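Local coordinates for lipopolysaccharide heptosyltransferase 2 (Escherichia coli, PDB 1PSW), which transfers the second heptose from ADP-heptose onto the heptosyl-Kdo2-lipid A module while the inner core of lipopolysaccharide is built, at residues D13-Q18 with P158-S163; S178-I183 with Q208-G213; G213-L218 with Q240-N245; A278-L283 with P297-A302. All coordinates share one frame; numbering follows the deposited sequence.

The four contacts sample a GT-B glycosyltransferase, in which two Rossmann-like domains face each other across the cleft where this fold usually binds its substrates. Contact 1 sets a helix of the first domain against the chain leading into the second. Contacts 2 to 4 are all built around the second parallel sheet: contact 2 packs a helix end against it, contact 3 pairs its edge strand 243-245 with its neighbour, and contact 4 starts the pairing at the other edge, the centres of contacts 3 and 4 lying about 22 Å apart. Contacts 2 and 3 share Gly213 and interlock, Arg180 NH2 reaching Tyr214 O at 2.8 Å. Contact 4 also meets contact 1, where Leu160 N probably bonds Ala278 O at 3.1 Å.

Contact 1: D13-Q18 with P158-S163; sequences DMMMSQ and PQLQVS
The carbonyl oxygen Met15 O is approached from both segments: Gln18 N donates to it within helix 11-27, at 3.1 Å, and the Pro158 ring comes up from the other segment, with its CG 3.4 Å from Met15 O. A proline suits this place because its compact ring can lie against the helix backbone without asking for a hydrogen bond of its own. Met16, present like Met15 as selenomethionine, adds its selenium to the same ring, the two side chains crossing obliquely with SE 4.2 Å from Pro158 CG. Met15 and Leu160 meet tip to tip. CG of Met15 stands anti to the backbone N (chi1 -159°), the chain then bends, and the terminal CE presses on Leu160 CG at 3.5 Å, tighter than ordinary van der Waals contact. Gln18 runs out extended beyond CG, carrying its amide to the Gln159 peptide, where CD lies 3.5 Å from Gln159 O. An alanine here would probably leave a gap beside Pro158 and deprive the Gln159 backbone of the polar group that now faces it. Behind these residues, His274 and Ala278 of helix 271-278 touch Met15, while Leu298 packs on Met16 and Pro158. The contact is thus mainly buried apolar packing of selenomethionine, proline and leucine, joining helix 11-27 to the chain before helix 164-173, with the Gln18 amide the polar group set against the Gln159 backbone.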
loop_
_atom_site.group_PDB
_atom_site.type_symbol
_atom_site.label_atom_id
_atom_site.label_comp_id
_atom_site.label_asym_id
_atom_site.label_seq_id
_atom_site.Cartn_x
_atom_site.Cartn_y
_atom_site.Cartn_z
ATOM N N ASP A 13 1.177 -4.760 -0.016
ATOM C CA ASP A 13 1.787 -5.656 0.950
ATOM C C ASP A 13 2.823 -4.941 1.813
ATOM O O ASP A 13 2.895 -5.168 3.018
ATOM C CB ASP A 13 2.438 -6.836 0.220
ATOM C CG ASP A 13 1.424 -7.736 -0.461
ATOM O OD1 ASP A 13 0.238 -7.355 -0.544
ATOM O OD2 ASP A 13 1.816 -8.830 -0.921
HETATM N N MSE A 14 3.623 -4.075 1.200
HETATM C CA MSE A 14 4.637 -3.340 1.947
HETATM C C MSE A 14 3.967 -2.434 2.978
HETATM O O MSE A 14 4.435 -2.304 4.108
HETATM C CB MSE A 14 5.494 -2.491 1.002
HETATM C CG MSE A 14 6.595 -1.688 1.706
HETATM SE SE MSE A 14 7.842 -2.802 2.726
HETATM C CE MSE A 14 8.755 -3.651 1.255
HETATM N N MSE A 15 2.871 -1.804 2.588
HETATM C CA MSE A 15 2.167 -0.929 3.503
HETATM C C MSE A 15 1.680 -1.782 4.684
HETATM O O MSE A 15 1.823 -1.392 5.843
HETATM C CB MSE A 15 0.996 -0.258 2.770
HETATM C CG MSE A 15 0.485 1.047 3.424
HETATM SE SE MSE A 15 1.834 2.444 3.516
HETATM C CE MSE A 15 2.126 2.486 5.446
HETATM N N MSE A 16 1.117 -2.956 4.392
HETATM C CA MSE A 16 0.629 -3.841 5.447
HETATM C C MSE A 16 1.748 -4.307 6.371
HETATM O O MSE A 16 1.522 -4.512 7.555
HETATM C CB MSE A 16 -0.046 -5.087 4.858
HETATM C CG MSE A 16 -1.211 -4.805 3.966
HETATM SE SE MSE A 16 -2.412 -3.601 4.808
HETATM C CE MSE A 16 -3.091 -4.783 6.123
ATOM N N SER A 17 2.949 -4.482 5.829
ATOM C CA SER A 17 4.058 -4.961 6.637
ATOM C C SER A 17 4.430 -3.970 7.727
ATOM O O SER A 17 5.096 -4.332 8.696
ATOM C CB SER A 17 5.276 -5.286 5.767
ATOM O OG SER A 17 5.872 -4.127 5.213
ATOM N N GLN A 18 3.989 -2.723 7.599
ATOM C CA GLN A 18 4.303 -1.759 8.637
ATOM C C GLN A 18 3.692 -2.208 9.959
ATOM O O GLN A 18 4.213 -1.895 11.022
ATOM C CB GLN A 18 3.778 -0.361 8.298
ATOM C CG GLN A 18 4.336 0.691 9.248
ATOM C CD GLN A 18 3.659 2.041 9.130
ATOM O OE1 GLN A 18 4.158 3.048 9.642
ATOM N NE2 GLN A 18 2.516 2.070 8.460
ATOM N N PRO A 158 -1.330 0.055 9.747
ATOM C CA PRO A 158 -0.321 0.883 9.079
ATOM C C PRO A 158 -0.730 2.323 9.338
ATOM O O PRO A 158 -1.920 2.621 9.433
ATOM C CB PRO A 158 -0.480 0.510 7.612
ATOM C CG PRO A 158 -0.966 -0.920 7.678
ATOM C CD PRO A 158 -1.972 -0.870 8.795
ATOM N N GLN A 159 0.250 3.210 9.432
ATOM C CA GLN A 159 -0.045 4.602 9.716
ATOM C C GLN A 159 1.108 5.468 9.230
ATOM O O GLN A 159 2.270 5.185 9.511
ATOM C CB GLN A 159 -0.256 4.757 11.226
ATOM C CG GLN A 159 -0.571 6.152 11.714
ATOM C CD GLN A 159 -1.038 6.153 13.166
ATOM O OE1 GLN A 159 -0.365 5.615 14.050
ATOM N NE2 GLN A 159 -2.195 6.761 13.417
ATOM N N LEU A 160 0.774 6.511 8.478
ATOM C CA LEU A 160 1.764 7.433 7.934
ATOM C C LEU A 160 1.406 8.868 8.292
ATOM O O LEU A 160 0.232 9.225 8.342
ATOM C CB LEU A 160 1.833 7.295 6.409
ATOM C CG LEU A 160 2.294 5.953 5.829
ATOM C CD1 LEU A 160 2.181 5.960 4.305
ATOM C CD2 LEU A 160 3.727 5.678 6.257
ATOM N N GLN A 161 2.421 9.691 8.529
ATOM C CA GLN A 161 2.215 11.093 8.879
ATOM C C GLN A 161 2.969 11.955 7.866
ATOM O O GLN A 161 4.025 11.563 7.374
ATOM C CB GLN A 161 2.743 11.369 10.293
ATOM C CG GLN A 161 2.138 10.484 11.391
ATOM C CD GLN A 161 0.712 10.864 11.743
ATOM O OE1 GLN A 161 0.448 11.995 12.156
ATOM N NE2 GLN A 161 -0.217 9.923 11.586
ATOM N N VAL A 162 2.406 13.121 7.561
ATOM C CA VAL A 162 2.990 14.067 6.612
ATOM C C VAL A 162 2.765 15.492 7.130
ATOM O O VAL A 162 1.647 15.849 7.508
ATOM C CB VAL A 162 2.332 13.927 5.206
ATOM C CG1 VAL A 162 2.814 15.042 4.288
ATOM C CG2 VAL A 162 2.650 12.564 4.598
ATOM N N SER A 163 3.811 16.312 7.144
ATOM C CA SER A 163 3.685 17.686 7.637
ATOM C C SER A 163 3.173 18.655 6.576
ATOM O O SER A 163 3.228 18.370 5.379
ATOM C CB SER A 163 5.038 18.183 8.134
ATOM O OG SER A 163 5.939 18.344 7.052
#

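Contact 2: S178-I183 with Q208-G213; sequences SERPMI and QLIDEG
Arg180 meets Ile210 and Gly213 where a beta-alpha-beta unit of the second Rossmann-like domain turns: the run into strand 182-186 here touches the end of helix 199-211. Arg180 NH2 gives a weak bond to Ile210 O, 2.8 Å long but bent to 128° at the hydrogen. The same nitrogen also binds Tyr214 O, its stronger partner, so one guanidinium ties together the last turn of the helix and the chain that leaves it. Over one face of that flat group lies Gly213, its C 3.3 Å above the plane and offset toward the rim. An arginine is apt at a helix C-terminus, where carbonyl groups collect and would be expected to attract positive charge. Further along the strand, the contact turns apolar: Ile183 and Leu209 cross at about a right angle, CG2 of Ile183 resting 3.7 Å from Leu209 CD1. These branched chains fill the space between sheet and helix.

Outside the two segments, Arg180 is further fixed by a cation-pi contact with Trp242 and by Gln215 NE2, which bonds to Arg180 O. The helix end is shaped by a Schellman motif at Gly213, whose positive phi (103°) would jam a side chain against the preceding carbonyl. That turn brings Gly213 N to Ile210 O at 3.2 Å, and it leaves Gly213 O beside the aliphatic part of the arginine, 3.4 Å from Arg180 CG.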
loop_
_atom_site.group_PDB
_atom_site.type_symbol
_atom_site.label_atom_id
_atom_site.label_comp_id
_atom_site.label_asym_id
_atom_site.label_seq_id
_atom_site.Cartn_x
_atom_site.Cartn_y
_atom_site.Cartn_z
ATOM N N SER A 178 -2.562 26.008 -5.679
ATOM C CA SER A 178 -3.204 25.975 -4.370
ATOM C C SER A 178 -4.533 26.721 -4.443
ATOM O O SER A 178 -5.224 26.869 -3.438
ATOM C CB SER A 178 -2.316 26.641 -3.315
ATOM O OG SER A 178 -1.032 26.036 -3.257
ATOM N N GLU A 179 -4.888 27.192 -5.636
ATOM C CA GLU A 179 -6.132 27.931 -5.815
ATOM C C GLU A 179 -7.391 27.063 -5.726
ATOM O O GLU A 179 -8.506 27.584 -5.715
ATOM C CB GLU A 179 -6.103 28.694 -7.148
ATOM C CG GLU A 179 -5.131 29.879 -7.170
ATOM C CD GLU A 179 -5.100 30.608 -8.508
ATOM O OE1 GLU A 179 -6.175 31.032 -8.984
ATOM O OE2 GLU A 179 -4.000 30.766 -9.087
ATOM N N ARG A 180 -7.224 25.746 -5.667
ATOM C CA ARG A 180 -8.372 24.852 -5.552
ATOM C C ARG A 180 -8.000 23.543 -4.860
ATOM O O ARG A 180 -6.899 23.020 -5.050
ATOM C CB ARG A 180 -8.993 24.585 -6.940
ATOM C CG ARG A 180 -9.981 25.682 -7.350
ATOM C CD ARG A 180 -10.236 25.786 -8.851
ATOM N NE ARG A 180 -10.854 24.597 -9.412
ATOM C CZ ARG A 180 -11.878 24.605 -10.266
ATOM N NH1 ARG A 180 -12.420 25.746 -10.672
ATOM N NH2 ARG A 180 -12.368 23.459 -10.719
ATOM N N PRO A 181 -8.907 23.020 -4.013
ATOM C CA PRO A 181 -8.681 21.764 -3.289
ATOM C C PRO A 181 -8.530 20.607 -4.269
ATOM O O PRO A 181 -9.118 20.623 -5.351
ATOM C CB PRO A 181 -9.922 21.644 -2.401
ATOM C CG PRO A 181 -10.973 22.382 -3.177
ATOM C CD PRO A 181 -10.215 23.598 -3.654
HETATM N N MSE A 182 -7.756 19.600 -3.882
HETATM C CA MSE A 182 -7.501 18.473 -4.756
HETATM C C MSE A 182 -8.159 17.158 -4.385
HETATM O O MSE A 182 -8.280 16.796 -3.212
HETATM C CB MSE A 182 -5.997 18.213 -4.847
HETATM C CG MSE A 182 -5.158 19.466 -4.942
HETATM SE SE MSE A 182 -3.266 19.061 -4.998
HETATM C CE MSE A 182 -3.042 18.334 -3.256
ATOM N N ILE A 183 -8.563 16.435 -5.418
ATOM C CA ILE A 183 -9.142 15.113 -5.255
ATOM C C ILE A 183 -8.147 14.240 -6.013
ATOM O O ILE A 183 -7.728 14.585 -7.120
ATOM C CB ILE A 183 -10.525 15.008 -5.916
ATOM C CG1 ILE A 183 -11.513 15.961 -5.215
ATOM C CG2 ILE A 183 -11.007 13.562 -5.857
ATOM C CD1 ILE A 183 -11.845 15.568 -3.782
ATOM N N GLN A 208 -17.305 16.251 -13.252
ATOM C CA GLN A 208 -18.244 16.607 -12.195
ATOM C C GLN A 208 -17.545 17.309 -11.029
ATOM O O GLN A 208 -18.073 18.271 -10.469
ATOM C CB GLN A 208 -18.936 15.349 -11.672
ATOM C CG GLN A 208 -19.755 14.594 -12.694
ATOM C CD GLN A 208 -21.078 15.259 -12.992
ATOM O OE1 GLN A 208 -21.145 16.250 -13.724
ATOM N NE2 GLN A 208 -22.145 14.731 -12.402
ATOM N N LEU A 209 -16.370 16.807 -10.655
ATOM C CA LEU A 209 -15.610 17.380 -9.544
ATOM C C LEU A 209 -15.042 18.757 -9.879
ATOM O O LEU A 209 -15.070 19.672 -9.055
ATOM C CB LEU A 209 -14.481 16.430 -9.121
ATOM C CG LEU A 209 -14.927 15.170 -8.368
ATOM C CD1 LEU A 209 -13.755 14.204 -8.176
ATOM C CD2 LEU A 209 -15.512 15.578 -7.029
ATOM N N ILE A 210 -14.521 18.899 -11.090
ATOM C CA ILE A 210 -13.969 20.172 -11.527
ATOM C C ILE A 210 -15.094 21.200 -11.557
ATOM O O ILE A 210 -14.894 22.381 -11.265
ATOM C CB ILE A 210 -13.340 20.030 -12.919
ATOM C CG1 ILE A 210 -12.085 19.156 -12.806
ATOM C CG2 ILE A 210 -13.025 21.401 -13.505
ATOM C CD1 ILE A 210 -11.494 18.741 -14.125
ATOM N N ASP A 211 -16.292 20.740 -11.894
ATOM C CA ASP A 211 -17.432 21.636 -11.940
ATOM C C ASP A 211 -17.844 22.054 -10.527
ATOM O O ASP A 211 -18.468 23.099 -10.350
ATOM C CB ASP A 211 -18.604 20.972 -12.660
ATOM C CG ASP A 211 -19.794 21.897 -12.798
ATOM O OD1 ASP A 211 -19.639 22.985 -13.398
ATOM O OD2 ASP A 211 -20.887 21.540 -12.307
ATOM N N GLU A 212 -17.493 21.243 -9.527
ATOM C CA GLU A 212 -17.813 21.556 -8.134
ATOM C C GLU A 212 -16.757 22.448 -7.486
ATOM O O GLU A 212 -16.880 22.813 -6.318
ATOM C CB GLU A 212 -17.946 20.285 -7.292
ATOM C CG GLU A 212 -19.152 19.435 -7.605
ATOM C CD GLU A 212 -19.326 18.284 -6.628
ATOM O OE1 GLU A 212 -18.462 18.094 -5.744
ATOM O OE2 GLU A 212 -20.336 17.560 -6.740
ATOM N N GLY A 213 -15.705 22.776 -8.228
ATOM C CA GLY A 213 -14.667 23.635 -7.680
ATOM C C GLY A 213 -13.394 22.924 -7.242
ATOM O O GLY A 213 -12.530 23.537 -6.621
#

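Contact 3: G213-L218 with Q240-N245; sequences GYQVVL and QAWCRN
Two parallel strands at one edge of the second sheet pair here, 215-218 and the outermost strand 243-245, their axes 4.7 Å apart and only 11° from parallel. The ladder is regular. Val216 N donates to Trp242 O at 2.7 Å in a nearly straight bond. Arg244 N returns to Val216 O at 2.9 Å, and Leu218 N then reaches Arg244 O at 2.8 Å, nearly along the C=O axis. Val216 O is also touched by a carbon donor, Cys243 CA, at 3.2 Å. Val217 turns its own backbone bonds to Ile183 and Phe185 of the next strand, so strand 215-218 is bonded on both flanks.

On one face stand Val216, Leu218, Cys243 and Asn245. The sulfur of Cys243 is small enough to sit between the two aliphatic chains, with SG 4.1 Å from Val216 CG1. Leu218 and Asn245 cross there at about a right angle. Asn245 is polar yet buried: OD1 accepts from Ala247 N, while ND2 serves Asn229 OD1 and His225 O. Helices 199-211 and 225-232 pack on this face, through Ala206 and Leu232 respectively.

At the start of the pair, Gln215 CB touches Trp242 CE3 at 3.7 Å, meeting the ring obliquely. CG of Gln215 takes the crowded position between N and the carbonyl carbon (chi1 65°), and its NE2 also bonds to Ser177 O. The chemistry implies a division of labour: backbone bonds set the register, beta-branched and aliphatic residues fill the helix-covered face, and the buried asparagine amide is paid for by several partners.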
loop_
_atom_site.group_PDB
_atom_site.type_symbol
_atom_site.label_atom_id
_atom_site.label_comp_id
_atom_site.label_asym_id
_atom_site.label_seq_id
_atom_site.Cartn_x
_atom_site.Cartn_y
_atom_site.Cartn_z
ATOM N N GLY A 213 -15.705 22.776 -8.228
ATOM C CA GLY A 213 -14.667 23.635 -7.680
ATOM C C GLY A 213 -13.394 22.924 -7.242
ATOM O O GLY A 213 -12.530 23.537 -6.621
ATOM N N TYR A 214 -13.272 21.641 -7.565
ATOM C CA TYR A 214 -12.089 20.865 -7.209
ATOM C C TYR A 214 -11.157 20.720 -8.410
ATOM O O TYR A 214 -11.523 21.053 -9.537
ATOM C CB TYR A 214 -12.504 19.458 -6.738
ATOM C CG TYR A 214 -13.219 19.420 -5.405
ATOM C CD1 TYR A 214 -12.498 19.407 -4.207
ATOM C CD2 TYR A 214 -14.616 19.417 -5.337
ATOM C CE1 TYR A 214 -13.150 19.396 -2.975
ATOM C CE2 TYR A 214 -15.276 19.405 -4.107
ATOM C CZ TYR A 214 -14.537 19.396 -2.935
ATOM O OH TYR A 214 -15.175 19.397 -1.718
ATOM N N GLN A 215 -9.938 20.251 -8.156
ATOM C CA GLN A 215 -8.991 19.963 -9.223
ATOM C C GLN A 215 -8.679 18.484 -9.004
ATOM O O GLN A 215 -8.804 17.981 -7.887
ATOM C CB GLN A 215 -7.724 20.819 -9.128
ATOM C CG GLN A 215 -6.840 20.579 -7.916
ATOM C CD GLN A 215 -5.535 21.349 -8.016
ATOM O OE1 GLN A 215 -4.730 21.103 -8.916
ATOM N NE2 GLN A 215 -5.322 22.290 -7.100
ATOM N N VAL A 216 -8.285 17.786 -10.061
ATOM C CA VAL A 216 -8.011 16.358 -9.967
ATOM C C VAL A 216 -6.548 16.035 -10.252
ATOM O O VAL A 216 -5.894 16.692 -11.066
ATOM C CB VAL A 216 -8.934 15.580 -10.953
ATOM C CG1 VAL A 216 -8.595 14.094 -10.968
ATOM C CG2 VAL A 216 -10.388 15.791 -10.546
ATOM N N VAL A 217 -6.036 15.033 -9.547
ATOM C CA VAL A 217 -4.667 14.584 -9.721
ATOM C C VAL A 217 -4.711 13.070 -9.850
ATOM O O VAL A 217 -5.331 12.390 -9.035
ATOM C CB VAL A 217 -3.784 14.966 -8.506
ATOM C CG1 VAL A 217 -2.346 14.513 -8.739
ATOM C CG2 VAL A 217 -3.840 16.468 -8.265
ATOM N N LEU A 218 -4.045 12.549 -10.875
ATOM C CA LEU A 218 -4.015 11.109 -11.143
ATOM C C LEU A 218 -2.686 10.542 -10.671
ATOM O O LEU A 218 -1.631 11.032 -11.071
ATOM C CB LEU A 218 -4.169 10.857 -12.650
ATOM C CG LEU A 218 -5.267 11.680 -13.340
ATOM C CD1 LEU A 218 -5.210 11.512 -14.857
ATOM C CD2 LEU A 218 -6.634 11.248 -12.802
ATOM N N GLN A 240 -9.139 20.199 -18.585
ATOM C CA GLN A 240 -7.782 19.658 -18.557
ATOM C C GLN A 240 -6.830 20.531 -17.745
ATOM O O GLN A 240 -5.803 20.058 -17.254
ATOM C CB GLN A 240 -7.241 19.497 -19.976
ATOM C CG GLN A 240 -7.905 18.380 -20.761
ATOM C CD GLN A 240 -7.237 18.133 -22.100
ATOM O OE1 GLN A 240 -7.612 17.227 -22.841
ATOM N NE2 GLN A 240 -6.239 18.948 -22.417
ATOM N N ALA A 241 -7.172 21.807 -17.611
ATOM C CA ALA A 241 -6.349 22.742 -16.852
ATOM C C ALA A 241 -6.432 22.437 -15.360
ATOM O O ALA A 241 -5.619 22.919 -14.568
ATOM C CB ALA A 241 -6.809 24.171 -17.112
ATOM N N TRP A 242 -7.425 21.635 -14.988
ATOM C CA TRP A 242 -7.635 21.263 -13.595
ATOM C C TRP A 242 -7.493 19.764 -13.349
ATOM O O TRP A 242 -8.025 19.233 -12.373
ATOM C CB TRP A 242 -9.014 21.731 -13.132
ATOM C CG TRP A 242 -9.138 23.221 -13.039
ATOM C CD1 TRP A 242 -10.007 24.023 -13.730
ATOM C CD2 TRP A 242 -8.404 24.087 -12.165
ATOM N NE1 TRP A 242 -9.863 25.332 -13.333
ATOM C CE2 TRP A 242 -8.886 25.400 -12.374
ATOM C CE3 TRP A 242 -7.388 23.880 -11.221
ATOM C CZ2 TRP A 242 -8.386 26.500 -11.676
ATOM C CZ3 TRP A 242 -6.890 24.978 -10.523
ATOM C CH2 TRP A 242 -7.393 26.272 -10.756
ATOM N N CYS A 243 -6.779 19.085 -14.239
ATOM C CA CYS A 243 -6.546 17.652 -14.100
ATOM C C CYS A 243 -5.096 17.355 -14.477
ATOM O O CYS A 243 -4.694 17.540 -15.623
ATOM C CB CYS A 243 -7.498 16.841 -14.989
ATOM S SG CYS A 243 -7.315 15.042 -14.766
ATOM N N ARG A 244 -4.314 16.898 -13.503
ATOM C CA ARG A 244 -2.905 16.594 -13.722
ATOM C C ARG A 244 -2.595 15.103 -13.642
ATOM O O ARG A 244 -2.982 14.424 -12.688
ATOM C CB ARG A 244 -2.054 17.351 -12.700
ATOM C CG ARG A 244 -0.555 17.157 -12.849
ATOM C CD ARG A 244 0.155 18.485 -13.074
ATOM N NE ARG A 244 1.603 18.380 -12.892
ATOM C CZ ARG A 244 2.423 17.736 -13.717
ATOM N NH1 ARG A 244 1.942 17.133 -14.798
ATOM N NH2 ARG A 244 3.724 17.687 -13.456
ATOM N N ASN A 245 -1.892 14.607 -14.654
ATOM C CA ASN A 245 -1.505 13.205 -14.709
ATOM C C ASN A 245 -0.101 13.034 -14.123
ATOM O O ASN A 245 0.891 13.355 -14.775
ATOM C CB ASN A 245 -1.540 12.710 -16.164
ATOM C CG ASN A 245 -1.166 11.241 -16.301
ATOM O OD1 ASN A 245 -1.067 10.513 -15.312
ATOM N ND2 ASN A 245 -0.964 10.798 -17.541
#

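Contact 4: A278-L283 with P297-A302; sequences ALNRPL and PLSHKA
Lys301 starts beside Pro282 and then passes at a slant over Asn280. Its CB sits 4.1 Å from Pro282 CA, and CG, placed anti to the carbonyl carbon (chi1 -60°), passes Asn280 OD1. From there the chain runs extended: CD rests 3.6 Å from Asn280 O, CE lies 3.7 Å from Asn280 ND2, and NZ ends among waters. It donates to water 2, which in turn donates to Asn280 O at 2.6 Å, and to water 4, which also takes a weak bond from Arg281 NH2. A lysine fits because its methylenes can cover the turn while the ammonium still reaches solvent. Arg281 stands close by with like charge, which its salt bridge to Glu346 would probably offset.

Asn280, with the positive phi that asparagine tolerates well, closes helix 271-278 in a Schellman motif. Ser299 OG faces it and accepts from Lys301 N at 3.3 Å, an ST turn; water 3 joins the same hydroxyl to Arg281 O. An alanine in place of Ser299 would probably leave Lys301 N without this acceptor and water 3 without its tie to the turn.

At the end of the turn the backbones begin to pair. Leu283 N donates to Lys301 O at 3.2 Å from above the carbonyl plane, 36° out of it, and Leu283 CD2 packs on Ala302 CB at 3.8 Å. This single parallel bridge, Leu283 with Ala302, opens the pairing of strands 283-287 and 302-306, the latter outermost in the parallel sheet of a Rossmann-like GT-B domain.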
loop_
_atom_site.group_PDB
_atom_site.type_symbol
_atom_site.label_atom_id
_atom_site.label_comp_id
_atom_site.label_asym_id
_atom_site.label_seq_id
_atom_site.Cartn_x
_atom_site.Cartn_y
_atom_site.Cartn_z
ATOM N N ALA A 278 -3.634 4.444 5.135
ATOM C CA ALA A 278 -2.640 4.659 6.179
ATOM C C ALA A 278 -2.535 6.135 6.528
ATOM O O ALA A 278 -2.215 6.487 7.662
ATOM C CB ALA A 278 -1.286 4.134 5.716
ATOM N N LEU A 279 -2.801 6.991 5.547
ATOM C CA LEU A 279 -2.747 8.437 5.744
ATOM C C LEU A 279 -4.040 8.965 6.357
ATOM O O LEU A 279 -4.141 10.146 6.684
ATOM C CB LEU A 279 -2.487 9.134 4.405
ATOM C CG LEU A 279 -1.059 8.969 3.877
ATOM C CD1 LEU A 279 -0.982 9.326 2.387
ATOM C CD2 LEU A 279 -0.126 9.873 4.696
ATOM N N ASN A 280 -5.032 8.089 6.492
ATOM C CA ASN A 280 -6.323 8.462 7.073
ATOM C C ASN A 280 -7.044 9.536 6.242
ATOM O O ASN A 280 -7.678 10.444 6.785
ATOM C CB ASN A 280 -6.111 8.967 8.505
ATOM C CG ASN A 280 -7.389 8.957 9.327
ATOM O OD1 ASN A 280 -8.152 7.994 9.283
ATOM N ND2 ASN A 280 -7.620 10.018 10.088
ATOM N N ARG A 281 -6.928 9.435 4.925
ATOM C CA ARG A 281 -7.578 10.380 4.031
ATOM C C ARG A 281 -8.939 9.803 3.641
ATOM O O ARG A 281 -9.082 8.588 3.510
ATOM C CB ARG A 281 -6.735 10.578 2.757
ATOM C CG ARG A 281 -5.398 11.309 2.932
ATOM C CD ARG A 281 -5.595 12.816 3.058
ATOM N NE ARG A 281 -6.124 13.174 4.353
ATOM C CZ ARG A 281 -7.057 14.089 4.564
ATOM N NH1 ARG A 281 -7.591 14.768 3.557
ATOM N NH2 ARG A 281 -7.465 14.307 5.807
ATOM N N PRO A 282 -9.965 10.655 3.480
ATOM C CA PRO A 282 -11.267 10.105 3.091
ATOM C C PRO A 282 -11.025 9.399 1.766
ATOM O O PRO A 282 -10.318 9.919 0.904
ATOM C CB PRO A 282 -12.133 11.344 2.930
ATOM C CG PRO A 282 -11.559 12.277 3.961
ATOM C CD PRO A 282 -10.064 12.095 3.777
ATOM N N LEU A 283 -11.603 8.220 1.605
ATOM C CA LEU A 283 -11.384 7.465 0.388
ATOM C C LEU A 283 -12.566 6.600 -0.005
ATOM O O LEU A 283 -13.290 6.084 0.839
ATOM C CB LEU A 283 -10.120 6.608 0.555
ATOM C CG LEU A 283 -9.840 5.436 -0.382
ATOM C CD1 LEU A 283 -8.401 5.463 -0.883
ATOM C CD2 LEU A 283 -10.120 4.151 0.375
ATOM N N PRO A 297 -9.326 -1.802 3.014
ATOM C CA PRO A 297 -8.656 -0.544 3.359
ATOM C C PRO A 297 -8.829 -0.345 4.862
ATOM O O PRO A 297 -9.954 -0.274 5.356
ATOM C CB PRO A 297 -9.405 0.495 2.516
ATOM C CG PRO A 297 -10.761 -0.116 2.316
ATOM C CD PRO A 297 -10.455 -1.575 2.096
ATOM N N LEU A 298 -7.713 -0.284 5.587
ATOM C CA LEU A 298 -7.753 -0.143 7.041
ATOM C C LEU A 298 -7.790 1.319 7.464
ATOM O O LEU A 298 -6.761 1.920 7.756
ATOM C CB LEU A 298 -6.541 -0.844 7.665
ATOM C CG LEU A 298 -6.336 -2.324 7.314
ATOM C CD1 LEU A 298 -5.013 -2.812 7.896
ATOM C CD2 LEU A 298 -7.490 -3.148 7.851
ATOM N N SER A 299 -8.995 1.878 7.493
ATOM C CA SER A 299 -9.214 3.268 7.859
ATOM C C SER A 299 -10.691 3.470 8.128
ATOM O O SER A 299 -11.536 2.912 7.427
ATOM C CB SER A 299 -8.780 4.191 6.716
ATOM O OG SER A 299 -9.059 5.555 7.015
ATOM N N HIS A 300 -11.001 4.268 9.140
ATOM C CA HIS A 300 -12.391 4.548 9.471
ATOM C C HIS A 300 -13.011 5.541 8.489
ATOM O O HIS A 300 -14.227 5.692 8.452
ATOM C CB HIS A 300 -12.502 5.120 10.882
ATOM C CG HIS A 300 -12.214 4.134 11.967
ATOM N ND1 HIS A 300 -12.288 4.462 13.306
ATOM C CD2 HIS A 300 -11.855 2.826 11.925
ATOM C CE1 HIS A 300 -11.989 3.406 14.037
ATOM N NE2 HIS A 300 -11.722 2.397 13.222
ATOM N N LYS A 301 -12.175 6.199 7.687
ATOM C CA LYS A 301 -12.658 7.194 6.737
ATOM C C LYS A 301 -12.798 6.652 5.324
ATOM O O LYS A 301 -13.037 7.406 4.384
ATOM C CB LYS A 301 -11.736 8.421 6.750
ATOM C CG LYS A 301 -11.653 9.106 8.115
ATOM C CD LYS A 301 -11.063 10.507 8.020
ATOM C CE LYS A 301 -11.102 11.201 9.374
ATOM N NZ LYS A 301 -10.863 12.672 9.284
ATOM N N ALA A 302 -12.661 5.335 5.184
ATOM C CA ALA A 302 -12.797 4.675 3.889
ATOM C C ALA A 302 -14.202 4.090 3.720
ATOM O O ALA A 302 -14.851 3.693 4.689
ATOM C CB ALA A 302 -11.760 3.564 3.760
HETATM O O HOH W 1 -8.912 5.159 10.906
HETATM O O HOH W 2 -8.599 12.415 8.249
HETATM O O HOH W 3 -8.779 6.299 4.539
HETATM O O HOH W 4 -10.037 14.463 6.798
#